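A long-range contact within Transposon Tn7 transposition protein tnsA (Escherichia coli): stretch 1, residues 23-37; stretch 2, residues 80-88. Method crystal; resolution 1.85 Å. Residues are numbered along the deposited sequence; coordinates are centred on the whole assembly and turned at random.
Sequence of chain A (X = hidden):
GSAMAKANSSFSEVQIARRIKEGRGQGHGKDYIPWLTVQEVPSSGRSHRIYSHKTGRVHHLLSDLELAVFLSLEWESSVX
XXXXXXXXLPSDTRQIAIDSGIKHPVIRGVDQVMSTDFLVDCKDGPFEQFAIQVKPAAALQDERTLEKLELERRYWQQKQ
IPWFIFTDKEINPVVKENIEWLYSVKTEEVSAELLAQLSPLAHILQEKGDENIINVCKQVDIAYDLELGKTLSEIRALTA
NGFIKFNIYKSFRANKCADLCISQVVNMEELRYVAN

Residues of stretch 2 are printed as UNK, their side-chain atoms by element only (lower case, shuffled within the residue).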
# COMPACT_ATOMS: atom_id res chain seq x y z
N GLY A 23 -5.13 -8.67 19.22
CA GLY A 23 -3.97 -9.07 18.44
C GLY A 23 -3.72 -8.37 17.12
O GLY A 23 -3.26 -9.00 16.16
N ARG A 24 -4.01 -7.07 17.04
CA ARG A 24 -3.77 -6.36 15.79
C ARG A 24 -2.26 -6.23 15.59
O ARG A 24 -1.52 -5.99 16.54
CB ARG A 24 -4.41 -4.97 15.82
CG ARG A 24 -5.91 -5.01 15.63
CD ARG A 24 -6.50 -3.62 15.55
NE ARG A 24 -7.93 -3.67 15.28
CZ ARG A 24 -8.46 -4.06 14.12
NH1 ARG A 24 -7.67 -4.44 13.12
NH2 ARG A 24 -9.77 -4.10 13.98
N GLY A 25 -1.81 -6.42 14.36
CA GLY A 25 -0.39 -6.35 14.08
C GLY A 25 0.26 -7.72 14.14
O GLY A 25 1.40 -7.89 13.71
N GLN A 26 -0.46 -8.70 14.67
CA GLN A 26 0.08 -10.05 14.78
C GLN A 26 -0.43 -10.97 13.68
O GLN A 26 -1.42 -10.68 13.01
CB GLN A 26 -0.28 -10.67 16.13
CG GLN A 26 0.28 -9.95 17.33
CD GLN A 26 -0.18 -10.57 18.64
OE1 GLN A 26 0.19 -11.70 18.97
NE2 GLN A 26 -0.99 -9.84 19.39
N GLY A 27 0.26 -12.09 13.51
CA GLY A 27 -0.14 -13.06 12.50
C GLY A 27 0.55 -12.85 11.16
O GLY A 27 1.18 -11.83 10.92
N HIS A 28 0.43 -13.85 10.29
CA HIS A 28 1.03 -13.80 8.97
C HIS A 28 -0.01 -14.26 7.97
O HIS A 28 -0.95 -14.98 8.32
CB HIS A 28 2.24 -14.73 8.90
CG HIS A 28 3.37 -14.31 9.79
ND1 HIS A 28 4.39 -13.49 9.35
CD2 HIS A 28 3.63 -14.58 11.09
CE1 HIS A 28 5.23 -13.28 10.35
NE2 HIS A 28 4.80 -13.93 11.41
N GLY A 29 0.16 -13.85 6.72
CA GLY A 29 -0.77 -14.24 5.68
C GLY A 29 -2.23 -14.00 6.02
O GLY A 29 -2.61 -12.90 6.40
N LYS A 30 -3.05 -15.03 5.88
CA LYS A 30 -4.47 -14.90 6.14
C LYS A 30 -4.82 -14.59 7.59
O LYS A 30 -5.91 -14.10 7.87
CB LYS A 30 -5.19 -16.18 5.68
CG LYS A 30 -6.70 -16.08 5.68
CD LYS A 30 -7.29 -16.74 4.44
CE LYS A 30 -8.82 -16.73 4.48
NZ LYS A 30 -9.37 -15.35 4.62
N ASP A 31 -3.89 -14.84 8.51
CA ASP A 31 -4.11 -14.60 9.93
C ASP A 31 -3.77 -13.19 10.41
O ASP A 31 -4.07 -12.82 11.54
CB ASP A 31 -3.31 -15.60 10.77
CG ASP A 31 -3.61 -17.04 10.41
OD1 ASP A 31 -4.79 -17.43 10.48
OD2 ASP A 31 -2.66 -17.77 10.06
N TYR A 32 -3.12 -12.41 9.55
CA TYR A 32 -2.73 -11.05 9.93
C TYR A 32 -3.92 -10.11 10.04
O TYR A 32 -4.87 -10.19 9.26
CB TYR A 32 -1.74 -10.49 8.91
CG TYR A 32 -1.29 -9.07 9.19
CD1 TYR A 32 -0.40 -8.79 10.24
CD2 TYR A 32 -1.76 -8.00 8.43
CE1 TYR A 32 0.01 -7.48 10.51
CE2 TYR A 32 -1.35 -6.69 8.69
CZ TYR A 32 -0.47 -6.44 9.73
OH TYR A 32 -0.04 -5.15 9.97
N ILE A 33 -3.84 -9.20 11.01
CA ILE A 33 -4.87 -8.18 11.20
C ILE A 33 -4.10 -6.85 11.27
O ILE A 33 -3.22 -6.70 12.11
CB ILE A 33 -5.65 -8.38 12.52
CG1 ILE A 33 -6.36 -9.73 12.51
CG2 ILE A 33 -6.68 -7.27 12.68
CD1 ILE A 33 -7.21 -9.99 13.74
N PRO A 34 -4.40 -5.89 10.38
CA PRO A 34 -3.69 -4.61 10.40
C PRO A 34 -3.98 -3.77 11.65
O PRO A 34 -5.06 -3.87 12.23
CB PRO A 34 -4.19 -3.93 9.13
CG PRO A 34 -5.60 -4.43 9.03
CD PRO A 34 -5.46 -5.90 9.36
N TRP A 35 -3.02 -2.96 12.05
CA TRP A 35 -3.20 -2.11 13.23
C TRP A 35 -4.27 -1.06 12.94
O TRP A 35 -5.14 -0.81 13.77
CB TRP A 35 -1.87 -1.44 13.61
CG TRP A 35 -2.00 -0.48 14.76
CD1 TRP A 35 -1.97 0.89 14.70
CD2 TRP A 35 -2.21 -0.81 16.14
NE1 TRP A 35 -2.14 1.43 15.96
CE2 TRP A 35 -2.29 0.41 16.86
CE3 TRP A 35 -2.34 -2.02 16.84
CZ2 TRP A 35 -2.50 0.45 18.24
CZ3 TRP A 35 -2.54 -1.97 18.22
CH2 TRP A 35 -2.62 -0.75 18.90
N LEU A 36 -4.21 -0.45 11.76
CA LEU A 36 -5.18 0.55 11.35
C LEU A 36 -6.13 -0.03 10.31
O LEU A 36 -5.74 -0.87 9.50
CB LEU A 36 -4.48 1.76 10.73
CG LEU A 36 -3.39 2.49 11.53
CD1 LEU A 36 -2.78 3.58 10.65
CD2 LEU A 36 -3.98 3.08 12.80
N THR A 37 -7.38 0.43 10.32
CA THR A 37 -8.39 -0.02 9.37
C THR A 37 -8.88 1.20 8.60
O THR A 37 -8.54 2.33 8.95
CB THR A 37 -9.59 -0.67 10.09
OG1 THR A 37 -10.33 0.34 10.79
CG2 THR A 37 -9.10 -1.71 11.08
N UNK A 80 5.37 -12.79 -1.18
CA UNK A 80 4.70 -13.88 -0.48
C UNK A 80 3.62 -13.36 0.47
O UNK A 80 2.53 -13.92 0.56
c UNK A 80 6.37 -16.49 1.89
c UNK A 80 5.22 -15.90 1.09
c UNK A 80 4.65 -16.94 0.13
c UNK A 80 5.73 -14.68 0.32
N UNK A 81 3.94 -12.29 1.19
CA UNK A 81 2.98 -11.71 2.13
C UNK A 81 3.08 -10.19 2.11
O UNK A 81 4.13 -9.62 1.83
o UNK A 81 2.25 -12.21 5.73
c UNK A 81 3.25 -12.23 3.55
c UNK A 81 2.09 -11.96 4.51
o UNK A 81 1.01 -11.51 4.06
N UNK A 82 1.95 -9.55 2.39
CA UNK A 82 1.87 -8.09 2.44
C UNK A 82 1.12 -7.78 3.72
O UNK A 82 -0.06 -8.13 3.86
c UNK A 82 1.07 -7.51 1.25
c UNK A 82 1.00 -7.43 -1.31
c UNK A 82 0.84 -6.01 1.45
c UNK A 82 1.82 -7.76 -0.06
N UNK A 83 1.81 -7.17 4.68
CA UNK A 83 1.20 -6.81 5.95
C UNK A 83 1.12 -5.29 6.06
O UNK A 83 2.10 -4.63 6.40
c UNK A 83 2.63 -9.55 8.39
n UNK A 83 4.80 -10.10 10.11
c UNK A 83 1.75 -8.93 7.30
n UNK A 83 6.27 -10.13 8.35
c UNK A 83 2.02 -7.41 7.10
c UNK A 83 5.03 -9.97 8.81
n UNK A 83 4.03 -9.71 7.98
N UNK A 84 -0.06 -4.75 5.77
CA UNK A 84 -0.29 -3.30 5.80
C UNK A 84 -0.55 -2.77 7.20
O UNK A 84 -1.00 -3.50 8.08
o UNK A 84 -4.57 -4.91 5.30
c UNK A 84 -1.47 -2.93 4.89
o UNK A 84 -2.52 -5.56 4.91
c UNK A 84 -3.35 -4.67 5.19
c UNK A 84 -2.87 -3.24 5.44
N UNK A 85 -0.26 -1.48 7.38
CA UNK A 85 -0.46 -0.80 8.67
C UNK A 85 0.17 -1.63 9.78
O UNK A 85 -0.49 -2.01 10.76
c UNK A 85 -2.85 -0.31 7.73
o UNK A 85 -1.76 1.81 7.40
c UNK A 85 -1.96 -0.61 8.94
n UNK A 85 -2.81 0.90 5.62
c UNK A 85 -2.42 0.90 6.90
N UNK A 86 1.46 -1.93 9.63
CA UNK A 86 2.19 -2.74 10.59
C UNK A 86 2.67 -1.88 11.77
O UNK A 86 3.46 -0.95 11.60
c UNK A 86 3.52 -5.70 10.91
c UNK A 86 4.14 -6.65 11.73
c UNK A 86 3.39 -3.41 9.91
c UNK A 86 5.87 -5.07 12.25
c UNK A 86 5.25 -4.12 11.43
c UNK A 86 4.07 -4.43 10.76
c UNK A 86 5.31 -6.33 12.40
N UNK A 87 2.20 -2.20 12.99
CA UNK A 87 2.57 -1.46 14.20
C UNK A 87 4.00 -1.68 14.68
O UNK A 87 4.52 -2.79 14.62
c UNK A 87 1.35 -3.36 13.32
c UNK A 87 1.53 -1.94 15.21
c UNK A 87 1.43 -3.41 14.85
N UNK A 88 4.63 -0.60 15.15
CA UNK A 88 5.99 -0.67 15.65
C UNK A 88 5.90 -0.73 17.18
O UNK A 88 5.17 0.07 17.78
c UNK A 88 7.61 2.16 13.48
c UNK A 88 6.78 0.58 15.22
c UNK A 88 6.61 1.05 13.77
c UNK A 88 6.82 -0.11 12.82
O HOH W 1 2.64 -9.93 12.08
O HOH W 2 4.55 -12.96 6.66
O HOH W 3 -1.08 -10.81 5.54

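Position 80 carries four carbons, forked at the second, and reaches nothing on stretch 1: Leu80, an exposed strand residue.

Position 81 has two carbons, the second bearing two oxygens. One oxygen lies 2.8 Å from Gly29 N in a nearly straight hydrogen bond, and this short acid is Asp81, with OD2 as the acceptor. A water bonded to OD2 also bonds His28 ND1, while another reaches both OD1 and Gly29 O.

Position 82 shows four carbons, forked at the first with one arm two carbons long, and touches nothing on stretch 1. It is Ile82, its CA-to-CB bond pointing away where that of Asp81 points toward.

At position 83 three carbons lead to a nitrogen and then to a carbon holding two more nitrogens. A mid-chain carbon lies over one face of Tyr32, and the far end reaches the His28 ring. This is Arg83, its CG 3.6 Å from the centroid of the Tyr32 ring. His28 CE1 sits over a face of the guanidinium, 3.2 Å from Arg83 NH1. That nitrogen also donates to a water that in turn donates to Gly25 O and Gly27 O, so the charged end serves loop carbonyls through solvent.

Position 84 has three carbons, the third with two oxygens that come near Tyr32 and Pro34: Glu84. Its carboxylate is satisfied elsewhere in the structure; across the contact its backbone does the bonding, Tyr32 OH donating to Glu84 O at 2.7 Å.

Position 85 has three carbons, the third carrying one oxygen and one nitrogen, and packs against Pro34 and Leu36. It is Gln85. The chain turns a corner here, with positive phi, and Trp35 N donates to Gln85 O at 3.0 Å. Its CA-to-CB bond points toward stretch 1, and CG lies 3.4 Å from Leu36 O.

Position 86 is one carbon and a six-carbon ring, which nears Gly25 O and has Tyr32 OH at its edge: Phe86. Although CB points away overall, the ring returns, with CE1 3.6 Å from Gly25 O.

Position 87 has three carbons closing onto the backbone nitrogen, a ring that meets Gly25 and Trp35: Pro87. CD lies 3.5 Å from Gly25 CA and 3.8 Å from Trp35 CB. A CB on Gly25 would come within 2.3 Å of Pro87 CG, and the backbone angles there call for glycine in any case.

Position 88, four carbons forked at the second, is Leu88, out of reach.

The rules are plain. Anchor a loop through backbone atoms: all three direct hydrogen bonds use one, Gly29 N, Glu84 O or both partners in Trp35 N to Gln85 O, and they hold two strand segments that meet at a corner. Let one aromatic work twice: Tyr32 bonds through its hydroxyl and offers a face to Arg83 CG. Keep glycine where a proline ring packs on the chain, and let waters complete the polar end.

Stretch 2 (80-88) LDIREQFPL
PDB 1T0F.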